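Local coordinates for substrate binding periplasmic protein (Ralstonia solanacearum, PDB 3LOP) that probably captures amino acids such as leucine, found bound between its two lobes, for uptake across the inner membrane, at residues P187-L192 with V213-A218; A176-N181 with G203-P208; G234-V239 with D243-Y248; V146-D151 with E156-V161; Q126-K131 with S249-M254. All coordinates share one frame; numbering follows the deposited sequence.

Interaction 1. Residues P187-L192 with V213-A218; sequences PAVDKL and VRQYRA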
# COMPACT_ATOMS: atom_id res chain seq x y z
N PRO A 187 -12.40 11.86 18.96
CA PRO A 187 -13.72 11.28 19.20
C PRO A 187 -13.72 9.76 19.08
O PRO A 187 -14.41 9.06 19.83
CB PRO A 187 -14.59 11.95 18.14
CG PRO A 187 -13.94 13.30 17.99
CD PRO A 187 -12.48 12.94 17.96
N ALA A 188 -12.93 9.24 18.14
CA ALA A 188 -12.85 7.80 17.94
C ALA A 188 -12.19 7.13 19.14
O ALA A 188 -12.60 6.04 19.56
CB ALA A 188 -12.07 7.50 16.67
N VAL A 189 -11.16 7.77 19.68
CA VAL A 189 -10.47 7.23 20.84
C VAL A 189 -11.43 7.19 22.03
O VAL A 189 -11.47 6.20 22.76
CB VAL A 189 -9.24 8.09 21.22
CG1 VAL A 189 -8.62 7.57 22.51
CG2 VAL A 189 -8.21 8.05 20.09
N ASP A 190 -12.21 8.25 22.21
CA ASP A 190 -13.16 8.29 23.32
C ASP A 190 -14.14 7.13 23.21
O ASP A 190 -14.38 6.42 24.19
CB ASP A 190 -13.96 9.60 23.32
CG ASP A 190 -13.10 10.83 23.54
OD1 ASP A 190 -12.07 10.74 24.24
OD2 ASP A 190 -13.47 11.90 23.01
N LYS A 191 -14.69 6.94 22.02
CA LYS A 191 -15.67 5.89 21.79
C LYS A 191 -15.14 4.47 21.95
O LYS A 191 -15.78 3.63 22.59
CB LYS A 191 -16.27 6.04 20.39
CG LYS A 191 -17.46 5.13 20.13
CD LYS A 191 -18.12 5.44 18.79
CE LYS A 191 -19.36 4.58 18.59
NZ LYS A 191 -19.99 4.82 17.26
N LEU A 192 -13.97 4.18 21.39
CA LEU A 192 -13.42 2.83 21.50
C LEU A 192 -12.86 2.51 22.88
O LEU A 192 -12.81 1.34 23.27
CB LEU A 192 -12.38 2.60 20.40
CG LEU A 192 -13.01 2.58 19.00
CD1 LEU A 192 -11.93 2.44 17.94
CD2 LEU A 192 -14.00 1.44 18.91
N VAL A 213 -3.46 4.95 18.12
CA VAL A 213 -2.73 4.00 18.96
C VAL A 213 -2.06 4.66 20.16
O VAL A 213 -2.18 4.18 21.28
CB VAL A 213 -1.67 3.23 18.13
CG1 VAL A 213 -0.82 2.36 19.04
CG2 VAL A 213 -2.38 2.36 17.09
N ARG A 214 -1.35 5.77 19.93
CA ARG A 214 -0.68 6.45 21.03
C ARG A 214 -1.66 6.90 22.10
O ARG A 214 -1.45 6.65 23.29
CB ARG A 214 0.10 7.68 20.51
CG ARG A 214 0.77 8.48 21.63
CD ARG A 214 1.47 9.73 21.11
NE ARG A 214 2.77 9.46 20.49
CZ ARG A 214 3.85 9.05 21.14
NH1 ARG A 214 3.81 8.86 22.45
NH2 ARG A 214 4.98 8.84 20.48
N GLN A 215 -2.73 7.57 21.68
CA GLN A 215 -3.74 8.07 22.61
C GLN A 215 -4.54 6.97 23.29
O GLN A 215 -4.80 7.04 24.49
CB GLN A 215 -4.70 9.01 21.86
CG GLN A 215 -4.04 10.31 21.41
CD GLN A 215 -4.92 11.10 20.45
OE1 GLN A 215 -6.12 11.27 20.68
NE2 GLN A 215 -4.32 11.61 19.38
N TYR A 216 -4.93 5.95 22.54
CA TYR A 216 -5.70 4.84 23.09
C TYR A 216 -4.92 4.16 24.22
O TYR A 216 -5.46 3.94 25.30
CB TYR A 216 -6.03 3.83 21.99
CG TYR A 216 -6.78 2.61 22.46
CD1 TYR A 216 -8.11 2.69 22.87
CD2 TYR A 216 -6.16 1.36 22.53
CE1 TYR A 216 -8.80 1.57 23.33
CE2 TYR A 216 -6.83 0.24 22.99
CZ TYR A 216 -8.15 0.35 23.39
OH TYR A 216 -8.81 -0.76 23.87
N ARG A 217 -3.66 3.83 23.95
CA ARG A 217 -2.82 3.18 24.95
C ARG A 217 -2.49 4.10 26.12
O ARG A 217 -2.50 3.68 27.27
CB ARG A 217 -1.53 2.67 24.31
CG ARG A 217 -1.67 1.37 23.52
CD ARG A 217 -1.60 0.15 24.44
NE ARG A 217 -1.50 -1.09 23.67
CZ ARG A 217 -2.53 -1.87 23.34
NH1 ARG A 217 -3.76 -1.56 23.73
NH2 ARG A 217 -2.32 -2.95 22.60
N ALA A 218 -2.22 5.37 25.82
CA ALA A 218 -1.88 6.33 26.87
C ALA A 218 -3.02 6.50 27.87
O ALA A 218 -2.79 6.76 29.05
CB ALA A 218 -1.52 7.68 26.26
O HOH W 1 -11.26 -0.39 24.83
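Val189 points its side chain at the backbone of Tyr216, where two neighbouring helices of an alpha/beta lobe run side by side. This is the lobe of a type I periplasmic binding protein that holds the parallel sheet with strands 174-178 and 199-203. The short helical axes approach to 9.7 Å, with a crossing angle of -38°. At Val189, CB carries two methyls that divide the work. CG1 lies anti to the backbone N (chi1 175°) and meets the backbone of Tyr216, 4.0 Å from Tyr216 N. CG2 turns to the side chain of Gln215 and lies 4.0 Å from Gln215 CB. The two side chains cross at about a right angle. Phe212, one turn before Tyr216 on helix 206-218, also touches Val189 and Leu192. Its ring meets that of Tyr216 with the planes nearly parallel. The Tyr216 side chain runs past the end of 187-192 and brings its ring edge up to a backbone carbonyl: Tyr216 CE1 is 4.0 Å from Leu192 O. No direct hydrogen bond joins the two segments, and the polar link is a water. Tyr216 OH also bonds the backbone N of Ala223, just before strand 224-227. The water lies in the plane of the Tyr216 ring, 2.7 Å from Tyr216 OH and 2.8 Å from Leu192 O, and so bridges the two.

Interaction 2. Residues A176-N181 with G203-P208; sequences ASYPRN and GATAEP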
# COMPACT_ATOMS: atom_id res chain seq x y z
N ALA A 176 -15.86 3.36 15.14
CA ALA A 176 -15.68 4.80 15.26
C ALA A 176 -14.90 5.28 14.05
O ALA A 176 -13.96 4.62 13.59
CB ALA A 176 -14.92 5.13 16.54
N SER A 177 -15.28 6.45 13.53
CA SER A 177 -14.64 7.00 12.35
C SER A 177 -13.81 8.25 12.60
O SER A 177 -13.80 8.81 13.70
CB SER A 177 -15.71 7.34 11.31
OG SER A 177 -16.53 8.40 11.77
N TYR A 178 -13.10 8.67 11.56
CA TYR A 178 -12.29 9.88 11.58
C TYR A 178 -12.28 10.38 10.14
O TYR A 178 -12.42 9.59 9.20
CB TYR A 178 -10.86 9.58 12.07
CG TYR A 178 -10.00 8.85 11.07
CD1 TYR A 178 -9.32 9.55 10.07
CD2 TYR A 178 -9.90 7.47 11.10
CE1 TYR A 178 -8.56 8.88 9.12
CE2 TYR A 178 -9.15 6.79 10.15
CZ TYR A 178 -8.49 7.50 9.16
OH TYR A 178 -7.76 6.83 8.20
N PRO A 179 -12.15 11.70 9.93
CA PRO A 179 -12.14 12.31 8.59
C PRO A 179 -10.90 12.00 7.74
O PRO A 179 -9.78 12.05 8.25
CB PRO A 179 -12.26 13.80 8.88
CG PRO A 179 -12.85 13.86 10.27
CD PRO A 179 -12.15 12.74 10.97
N ARG A 180 -11.11 11.71 6.46
CA ARG A 180 -9.99 11.42 5.58
C ARG A 180 -9.08 12.64 5.46
O ARG A 180 -9.53 13.78 5.60
CB ARG A 180 -10.48 11.01 4.18
CG ARG A 180 -10.79 12.18 3.24
CD ARG A 180 -11.40 11.71 1.93
NE ARG A 180 -10.57 10.73 1.24
CZ ARG A 180 -9.52 11.03 0.48
NH1 ARG A 180 -9.15 12.30 0.30
NH2 ARG A 180 -8.83 10.06 -0.10
N ASN A 181 -7.80 12.39 5.22
CA ASN A 181 -6.80 13.44 5.07
C ASN A 181 -6.55 14.22 6.35
O ASN A 181 -6.08 15.36 6.32
CB ASN A 181 -7.19 14.39 3.93
CG ASN A 181 -6.14 14.44 2.84
OD1 ASN A 181 -5.15 13.71 2.88
ND2 ASN A 181 -6.35 15.30 1.85
N GLY A 203 -8.76 0.36 10.22
CA GLY A 203 -8.99 0.52 8.79
C GLY A 203 -8.71 1.99 8.54
O GLY A 203 -9.62 2.77 8.24
N ALA A 204 -7.44 2.35 8.68
CA ALA A 204 -7.02 3.74 8.54
C ALA A 204 -5.67 3.91 7.87
O ALA A 204 -5.00 2.93 7.52
CB ALA A 204 -6.97 4.36 9.93
N THR A 205 -5.28 5.17 7.70
CA THR A 205 -4.00 5.50 7.10
C THR A 205 -2.99 5.69 8.22
O THR A 205 -3.34 5.71 9.40
CB THR A 205 -4.11 6.78 6.25
OG1 THR A 205 -4.71 7.82 7.02
CG2 THR A 205 -4.97 6.50 5.01
N ALA A 206 -1.72 5.83 7.85
CA ALA A 206 -0.63 5.96 8.80
C ALA A 206 -0.76 6.95 9.96
O ALA A 206 -0.67 6.55 11.12
CB ALA A 206 0.67 6.23 8.04
N GLU A 207 -0.97 8.23 9.65
CA GLU A 207 -1.05 9.24 10.70
C GLU A 207 -2.20 9.05 11.69
O GLU A 207 -1.98 9.05 12.90
CB GLU A 207 -1.10 10.65 10.10
CG GLU A 207 -1.04 11.75 11.15
CD GLU A 207 -0.87 13.13 10.56
OE1 GLU A 207 -1.71 13.54 9.73
OE2 GLU A 207 0.11 13.82 10.93
N PRO A 208 -3.44 8.89 11.20
CA PRO A 208 -4.52 8.70 12.16
C PRO A 208 -4.34 7.41 12.97
O PRO A 208 -4.66 7.35 14.15
CB PRO A 208 -5.78 8.68 11.28
CG PRO A 208 -5.27 8.28 9.93
CD PRO A 208 -3.97 9.03 9.83
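Tyr178 OH receives the backbone N-H of Thr205 at 3.0 Å, with an N-H...O angle of 154°. The strongest polar partner of Tyr178 OH is Gln149 OE1, on the neighbouring strand 144-149. Thr205 OG1 is 3.4 Å from Tyr178 OH, a weak contact whose proton has another acceptor within reach. The phenol thus holds the backbone just where helix 206-218 begins, at the N-cap residue Thr205. Thr205 also touches the bound leucine, so Tyr178 is a second-shell residue of the ligand pocket.

Around the hydroxyl the packing is close. Ala204 CB comes obliquely to the ring, 3.3 Å from Tyr178 CE2. Pro208 lies over one face: its CB is 3.7 Å from the centroid of the Tyr178 ring, a CH-pi contact offset toward the rim. Pro208 CG continues outward to Tyr178 CZ at 3.4 Å. With chi1 at 73°, Tyr178 CG sits between the backbone N and the carbonyl carbon, and from there the ring reaches Ala204 and Pro208.

Strand 174-178 is an edge strand of the four-stranded parallel sheet, with 144-149 beside it and 199-203 next. Tyr178 therefore reaches past strand 144-149 to the loop between strand 199-203 and helix 206-218.

Interaction 3. Residues G234-V239 with D243-Y248; sequences GILQKV and DAVRGY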
# COMPACT_ATOMS: atom_id res chain seq x y z
N GLY A 234 6.63 0.32 10.71
CA GLY A 234 7.84 1.05 11.04
C GLY A 234 7.48 2.47 11.41
O GLY A 234 7.96 3.01 12.41
N ILE A 235 6.62 3.09 10.61
CA ILE A 235 6.17 4.45 10.85
C ILE A 235 5.31 4.49 12.11
O ILE A 235 5.42 5.41 12.93
CB ILE A 235 5.33 4.98 9.68
CG1 ILE A 235 6.13 4.90 8.38
CG2 ILE A 235 4.89 6.41 9.95
CD1 ILE A 235 5.35 5.31 7.15
N LEU A 236 4.46 3.48 12.26
CA LEU A 236 3.57 3.41 13.41
C LEU A 236 4.31 3.45 14.74
O LEU A 236 3.97 4.24 15.62
CB LEU A 236 2.71 2.14 13.32
CG LEU A 236 1.67 1.91 14.42
CD1 LEU A 236 0.65 3.04 14.41
CD2 LEU A 236 0.96 0.58 14.20
N GLN A 237 5.32 2.60 14.89
CA GLN A 237 6.06 2.57 16.15
C GLN A 237 6.86 3.85 16.38
O GLN A 237 7.06 4.27 17.51
CB GLN A 237 6.96 1.34 16.22
CG GLN A 237 8.11 1.30 15.24
CD GLN A 237 8.87 -0.02 15.32
OE1 GLN A 237 8.47 -1.01 14.71
NE2 GLN A 237 9.95 -0.03 16.07
N LYS A 238 7.31 4.48 15.29
CA LYS A 238 8.07 5.72 15.40
C LYS A 238 7.21 6.86 15.93
O LYS A 238 7.59 7.57 16.86
CB LYS A 238 8.66 6.10 14.04
CG LYS A 238 9.18 7.53 13.96
CD LYS A 238 10.32 7.78 14.93
CE LYS A 238 11.54 6.93 14.60
NZ LYS A 238 12.68 7.20 15.52
N VAL A 239 6.04 7.03 15.32
CA VAL A 239 5.13 8.11 15.70
C VAL A 239 4.34 7.84 16.98
O VAL A 239 4.21 8.72 17.83
CB VAL A 239 4.15 8.42 14.55
CG1 VAL A 239 3.21 9.55 14.94
CG2 VAL A 239 4.94 8.79 13.30
N ASP A 243 6.12 1.70 23.13
CA ASP A 243 5.35 1.30 24.30
C ASP A 243 3.89 1.01 23.94
O ASP A 243 3.26 0.13 24.52
CB ASP A 243 5.38 2.37 25.39
CG ASP A 243 6.72 2.45 26.10
OD1 ASP A 243 7.53 1.51 25.97
OD2 ASP A 243 6.95 3.45 26.82
N ALA A 244 3.35 1.77 22.99
CA ALA A 244 1.97 1.59 22.58
C ALA A 244 1.83 0.62 21.42
O ALA A 244 0.79 -0.01 21.25
CB ALA A 244 1.35 2.94 22.20
N VAL A 245 2.89 0.49 20.64
CA VAL A 245 2.87 -0.36 19.45
C VAL A 245 3.36 -1.80 19.56
O VAL A 245 2.92 -2.65 18.78
CB VAL A 245 3.63 0.35 18.29
CG1 VAL A 245 3.63 -0.51 17.04
CG2 VAL A 245 2.97 1.69 17.99
N ARG A 246 4.24 -2.12 20.51
CA ARG A 246 4.70 -3.50 20.60
C ARG A 246 3.50 -4.44 20.72
O ARG A 246 2.56 -4.18 21.48
CB ARG A 246 5.68 -3.69 21.78
CG ARG A 246 5.17 -3.29 23.16
CD ARG A 246 6.16 -3.73 24.25
NE ARG A 246 7.50 -3.15 24.07
CZ ARG A 246 7.92 -2.04 24.66
NH1 ARG A 246 7.12 -1.37 25.47
NH2 ARG A 246 9.15 -1.58 24.42
N GLY A 247 3.52 -5.52 19.93
CA GLY A 247 2.43 -6.48 19.95
C GLY A 247 1.45 -6.32 18.81
O GLY A 247 0.64 -7.21 18.55
N TYR A 248 1.51 -5.17 18.13
CA TYR A 248 0.64 -4.87 17.00
C TYR A 248 0.71 -5.99 15.95
O TYR A 248 1.79 -6.42 15.57
CB TYR A 248 1.07 -3.54 16.37
CG TYR A 248 0.33 -3.15 15.10
CD1 TYR A 248 -0.97 -2.63 15.16
CD2 TYR A 248 0.93 -3.30 13.86
CE1 TYR A 248 -1.64 -2.26 14.00
CE2 TYR A 248 0.26 -2.93 12.69
CZ TYR A 248 -1.02 -2.41 12.77
OH TYR A 248 -1.67 -2.03 11.61
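Leu236 sets a methyl squarely on the ring of Tyr248. Its CD2 is 3.6 Å from the centroid of the Tyr248 ring and only 1° off the ring normal. The methyl is therefore almost equally far from all six ring carbons, a well-centred CH-pi contact. Leu236 CG lies anti to the backbone N (chi1 -178°), which carries the branched end across to the second segment. The side chains of Leu236 and Tyr248 cross at about a right angle.

Val245 forms the other half of the tight part. Its CG2 fits against the helix backbone, 3.6 Å from Leu236 O and 3.7 Å from Gln237 CA. The same methyl meets Leu236 CG at 3.8 Å. Val245 CG1 turns to the next residue and touches Gln237 CB at 3.9 Å.

Two consecutive helices meet here. Helix 233-240 is followed closely by helix 242-245, which runs into a type II beta turn from Val245 to Tyr248. That turn leads to strand 249-252. Gly247 has a positive phi of 101°, where a side chain would jam against the carbonyl O before it. Helix 206-218 adds Ala210 against Leu236, while Val348 of strand 344-348 touches both Gln237 and Tyr248.

The outer side is looser and more polar. Beyond CB, the Gln237 side chain leads away from the contact. Asp243 and Arg246 are exposed and do not touch the first helix. They pair with each other instead, in a salt bridge from Arg246 NH1 to Asp243 OD1 at 3.0 Å. Arg246 NE also bonds Pro350 O.

Interaction 4. Residues V146-D151 with E156-V161; sequences VLYQED and EAITGV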
# COMPACT_ATOMS: atom_id res chain seq x y z
N VAL A 146 -13.70 -1.37 15.58
CA VAL A 146 -13.05 -0.96 14.35
C VAL A 146 -12.94 0.56 14.22
O VAL A 146 -13.91 1.28 14.42
CB VAL A 146 -13.82 -1.47 13.10
CG1 VAL A 146 -13.09 -1.06 11.83
CG2 VAL A 146 -13.98 -2.99 13.17
N LEU A 147 -11.74 1.03 13.90
CA LEU A 147 -11.50 2.44 13.65
C LEU A 147 -11.52 2.51 12.13
O LEU A 147 -10.79 1.76 11.48
CB LEU A 147 -10.11 2.87 14.13
CG LEU A 147 -9.70 4.27 13.66
CD1 LEU A 147 -10.53 5.32 14.39
CD2 LEU A 147 -8.22 4.50 13.89
N TYR A 148 -12.35 3.37 11.56
CA TYR A 148 -12.41 3.45 10.10
C TYR A 148 -12.42 4.87 9.55
O TYR A 148 -12.99 5.78 10.15
CB TYR A 148 -13.64 2.70 9.57
CG TYR A 148 -14.97 3.32 9.93
CD1 TYR A 148 -15.55 3.12 11.18
CD2 TYR A 148 -15.67 4.11 9.01
CE1 TYR A 148 -16.78 3.68 11.51
CE2 TYR A 148 -16.91 4.67 9.33
CZ TYR A 148 -17.45 4.45 10.58
OH TYR A 148 -18.68 5.00 10.90
N GLN A 149 -11.79 5.04 8.40
CA GLN A 149 -11.74 6.35 7.75
C GLN A 149 -13.11 6.61 7.14
O GLN A 149 -13.73 5.72 6.56
CB GLN A 149 -10.65 6.36 6.68
CG GLN A 149 -10.45 7.70 5.99
CD GLN A 149 -9.13 7.76 5.24
OE1 GLN A 149 -8.08 7.99 5.84
NE2 GLN A 149 -9.18 7.54 3.94
N GLU A 150 -13.59 7.85 7.27
CA GLU A 150 -14.90 8.21 6.75
C GLU A 150 -14.94 8.43 5.24
O GLU A 150 -15.18 9.54 4.76
CB GLU A 150 -15.41 9.45 7.49
CG GLU A 150 -16.89 9.73 7.28
CD GLU A 150 -17.45 10.68 8.32
OE1 GLU A 150 -16.88 11.78 8.48
OE2 GLU A 150 -18.45 10.31 8.98
N ASP A 151 -14.68 7.35 4.51
CA ASP A 151 -14.69 7.36 3.05
C ASP A 151 -14.57 5.92 2.54
O ASP A 151 -14.78 4.97 3.30
CB ASP A 151 -13.55 8.24 2.51
CG ASP A 151 -12.20 7.54 2.49
OD1 ASP A 151 -12.02 6.56 3.24
OD2 ASP A 151 -11.32 8.00 1.73
N GLU A 156 -14.47 -0.18 3.02
CA GLU A 156 -13.82 -1.46 2.70
C GLU A 156 -13.54 -2.23 3.99
O GLU A 156 -13.78 -3.43 4.08
CB GLU A 156 -12.50 -1.22 1.97
CG GLU A 156 -12.63 -0.79 0.52
CD GLU A 156 -13.08 -1.92 -0.39
OE1 GLU A 156 -12.41 -2.97 -0.41
OE2 GLU A 156 -14.10 -1.74 -1.10
N ALA A 157 -13.02 -1.52 4.99
CA ALA A 157 -12.68 -2.12 6.27
C ALA A 157 -13.90 -2.66 7.00
O ALA A 157 -13.92 -3.82 7.42
CB ALA A 157 -11.95 -1.11 7.14
N ILE A 158 -14.92 -1.83 7.16
CA ILE A 158 -16.13 -2.26 7.86
C ILE A 158 -16.82 -3.41 7.15
O ILE A 158 -17.16 -4.42 7.77
CB ILE A 158 -17.14 -1.10 8.02
CG1 ILE A 158 -16.57 -0.04 8.97
CG2 ILE A 158 -18.46 -1.62 8.56
CD1 ILE A 158 -16.38 -0.52 10.40
N THR A 159 -17.03 -3.27 5.85
CA THR A 159 -17.68 -4.32 5.07
C THR A 159 -16.89 -5.62 5.16
O THR A 159 -17.47 -6.69 5.35
CB THR A 159 -17.80 -3.91 3.59
OG1 THR A 159 -18.60 -2.73 3.48
CG2 THR A 159 -18.45 -5.03 2.78
N GLY A 160 -15.58 -5.51 5.03
CA GLY A 160 -14.72 -6.69 5.09
C GLY A 160 -14.74 -7.39 6.43
O GLY A 160 -14.89 -8.61 6.50
N VAL A 161 -14.59 -6.62 7.51
CA VAL A 161 -14.60 -7.20 8.84
C VAL A 161 -15.96 -7.82 9.15
O VAL A 161 -16.03 -8.90 9.75
CB VAL A 161 -14.24 -6.14 9.91
CG1 VAL A 161 -14.44 -6.71 11.30
CG2 VAL A 161 -12.80 -5.69 9.74
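Ile158 spans two strand residues at once, with one atom over an aromatic face and its end methyl against both side chains. Its CG1 lies over one face of the Tyr148 ring, 4.2 Å from the centroid, in a CH-pi contact offset toward the rim. Its CD1 then meets Tyr148 CD1 at 3.8 Å and Val146 CG1 at 3.6 Å. The bend that makes this possible lies in Ile158 itself. Its chi1 of -67° and chi2 of -65° fold CD1 back toward the strand. Tyr148 and Val146 are two residues apart, so both point from the same side of the strand, while Leu147 between them points away.

One helical turn further on, Val161 makes a lighter contact. Its CG1 is 4.2 Å from Val146 CG2, and the two side chains slide past each other in opposite directions. The interface between the segments is wholly apolar.

A polar cluster lies where the strand turns into the helix. Gln149 NE2 bonds Asp151 OD1 at 3.1 Å, approaching from above the carboxylate plane. Asp151 OD1 also caps the backbone N of Leu153, and Asp151 OD2 forms a salt bridge with Arg180 NE.

The strand and helix segments run at 142° to each other. They are the first strand and the helix of a beta-alpha-beta unit completed by strand 174-178, the repeating element of this Rossmann-like lobe.

Interaction 5. Residues Q126-K131 with S249-M254; sequences QQEIDK and SLALVM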
# COMPACT_ATOMS: atom_id res chain seq x y z
N GLN A 126 -9.23 -7.50 1.67
CA GLN A 126 -10.10 -8.59 2.10
C GLN A 126 -9.28 -9.80 2.51
O GLN A 126 -9.62 -10.48 3.48
CB GLN A 126 -11.09 -8.97 0.99
CG GLN A 126 -12.20 -9.91 1.46
CD GLN A 126 -13.03 -9.32 2.59
OE1 GLN A 126 -13.60 -8.24 2.46
NE2 GLN A 126 -13.10 -10.04 3.71
N GLN A 127 -8.20 -10.08 1.79
CA GLN A 127 -7.35 -11.21 2.14
C GLN A 127 -6.71 -10.94 3.50
O GLN A 127 -6.60 -11.84 4.33
CB GLN A 127 -6.26 -11.43 1.09
CG GLN A 127 -6.77 -11.90 -0.26
CD GLN A 127 -5.63 -12.21 -1.22
OE1 GLN A 127 -4.98 -13.25 -1.12
NE2 GLN A 127 -5.37 -11.29 -2.14
N GLU A 128 -6.28 -9.70 3.72
CA GLU A 128 -5.66 -9.31 4.98
C GLU A 128 -6.65 -9.47 6.13
O GLU A 128 -6.33 -10.04 7.17
CB GLU A 128 -5.22 -7.84 4.94
CG GLU A 128 -4.06 -7.51 4.01
CD GLU A 128 -3.63 -6.06 4.13
OE1 GLU A 128 -3.38 -5.61 5.27
OE2 GLU A 128 -3.56 -5.36 3.10
N ILE A 129 -7.86 -8.95 5.92
CA ILE A 129 -8.91 -9.01 6.93
C ILE A 129 -9.30 -10.45 7.25
O ILE A 129 -9.41 -10.83 8.41
CB ILE A 129 -10.14 -8.20 6.47
CG1 ILE A 129 -9.77 -6.71 6.41
CG2 ILE A 129 -11.30 -8.42 7.43
CD1 ILE A 129 -10.83 -5.82 5.81
N ASP A 130 -9.51 -11.26 6.21
CA ASP A 130 -9.87 -12.66 6.44
C ASP A 130 -8.82 -13.34 7.31
O ASP A 130 -9.15 -13.98 8.31
CB ASP A 130 -9.97 -13.42 5.11
CG ASP A 130 -11.22 -13.08 4.33
OD1 ASP A 130 -12.23 -12.70 4.96
OD2 ASP A 130 -11.20 -13.21 3.09
N LYS A 131 -7.56 -13.21 6.93
CA LYS A 131 -6.48 -13.85 7.67
C LYS A 131 -6.36 -13.36 9.12
O LYS A 131 -6.30 -14.18 10.04
CB LYS A 131 -5.16 -13.65 6.94
CG LYS A 131 -4.15 -14.77 7.14
CD LYS A 131 -2.96 -14.62 6.21
CE LYS A 131 -1.98 -15.77 6.36
NZ LYS A 131 -2.61 -17.08 6.03
N SER A 249 -0.46 -6.44 15.51
CA SER A 249 -0.57 -7.50 14.51
C SER A 249 -0.84 -6.94 13.12
O SER A 249 -1.54 -5.94 12.96
CB SER A 249 -1.69 -8.48 14.88
OG SER A 249 -1.34 -9.25 16.01
N LEU A 250 -0.29 -7.60 12.11
CA LEU A 250 -0.46 -7.14 10.74
C LEU A 250 -0.39 -8.29 9.75
O LEU A 250 -0.10 -9.43 10.11
CB LEU A 250 0.62 -6.12 10.38
CG LEU A 250 2.05 -6.66 10.45
CD1 LEU A 250 2.86 -6.14 9.27
CD2 LEU A 250 2.69 -6.26 11.77
N ALA A 251 -0.67 -7.98 8.49
CA ALA A 251 -0.59 -8.97 7.43
C ALA A 251 0.49 -8.50 6.47
O ALA A 251 0.44 -7.37 5.97
CB ALA A 251 -1.93 -9.08 6.71
N LEU A 252 1.48 -9.35 6.25
CA LEU A 252 2.59 -9.03 5.35
C LEU A 252 2.16 -9.33 3.92
O LEU A 252 1.77 -10.45 3.61
CB LEU A 252 3.80 -9.89 5.70
CG LEU A 252 4.38 -9.74 7.12
CD1 LEU A 252 5.31 -10.91 7.43
CD2 LEU A 252 5.12 -8.43 7.21
N VAL A 253 2.23 -8.32 3.05
CA VAL A 253 1.86 -8.50 1.64
C VAL A 253 3.03 -8.08 0.74
O VAL A 253 2.92 -8.09 -0.49
CB VAL A 253 0.60 -7.68 1.27
CG1 VAL A 253 -0.58 -8.18 2.10
CG2 VAL A 253 0.83 -6.20 1.50
N MSE A 254 4.14 -7.74 1.37
CA MSE A 254 5.36 -7.33 0.69
C MSE A 254 6.55 -7.94 1.41
O MSE A 254 6.43 -8.38 2.55
CB MSE A 254 5.51 -5.81 0.74
CG MSE A 254 4.69 -5.02 -0.26
SE MSE A 254 5.39 -5.19 -2.05
CE MSE A 254 3.73 -5.52 -2.98
O HOH W 2 -1.73 -5.48 7.60
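Glu128 is the residue of 126-131 that touches 249-254, through CB and CG and, at its tip, through a water. The segment begins on the other side of the helix. Gln126 NE2 bonds Asp130 OD1 at 3.1 Å, one turn on; the oxygen lies in the amide plane of Gln126, but the amide approaches from above the carboxylate plane.

Glu128 then crosses to the strand. Its CG lies anti to the carbonyl carbon (chi1 -69°), and the chain runs extended from there. CG meets Ala251 CB at 3.8 Å and Val253 CG1 at 4.0 Å; the side chains of Glu128 and Val253 cross at about a right angle. Glu128 OE1 lies 2.9 Å from a water, which accepts from Ala251 N, also at 2.9 Å. Glu128 OE2 bonds Ser229 OG. The Glu128 side chain is about 6 Å from the bound magnesium ion, beside the site to which Lys122 and Tyr125 belong.

Ile129 points away from the strand and touches Val161 and Thr164 of helix 152-166. Asp130 OD1 is also bonded to Thr164 OG1. The CB of Lys131 points toward the strand, but its chain leads off.

Helix 125-138 thus lies between helix 152-166 and strand 249-252. That strand is at the edge of a three-stranded antiparallel sheet, pairing with strand 344-348, and its Ser249 also bonds Leu225 of strand 224-227.

Interactions 1 to 4 lie in or beside one alpha/beta lobe, and interaction 5 closes a long loop of chain around them. Within that span interaction 4 comes first, interactions 1 and 2 interleave, and interaction 3 follows. Interactions 2 and 4 have centres about 10 Å apart and share the four-stranded parallel sheet. Interactions 1 and 2, about 12 Å apart, both use helix 206-218. Interaction 3 touches interaction 1 from the far side of that helix. Interactions 3 and 5 adjoin in sequence, with centres about 17 Å apart. The helices thus pack around the sheet, and interaction 2 brings this framework to the leucine pocket through Thr205.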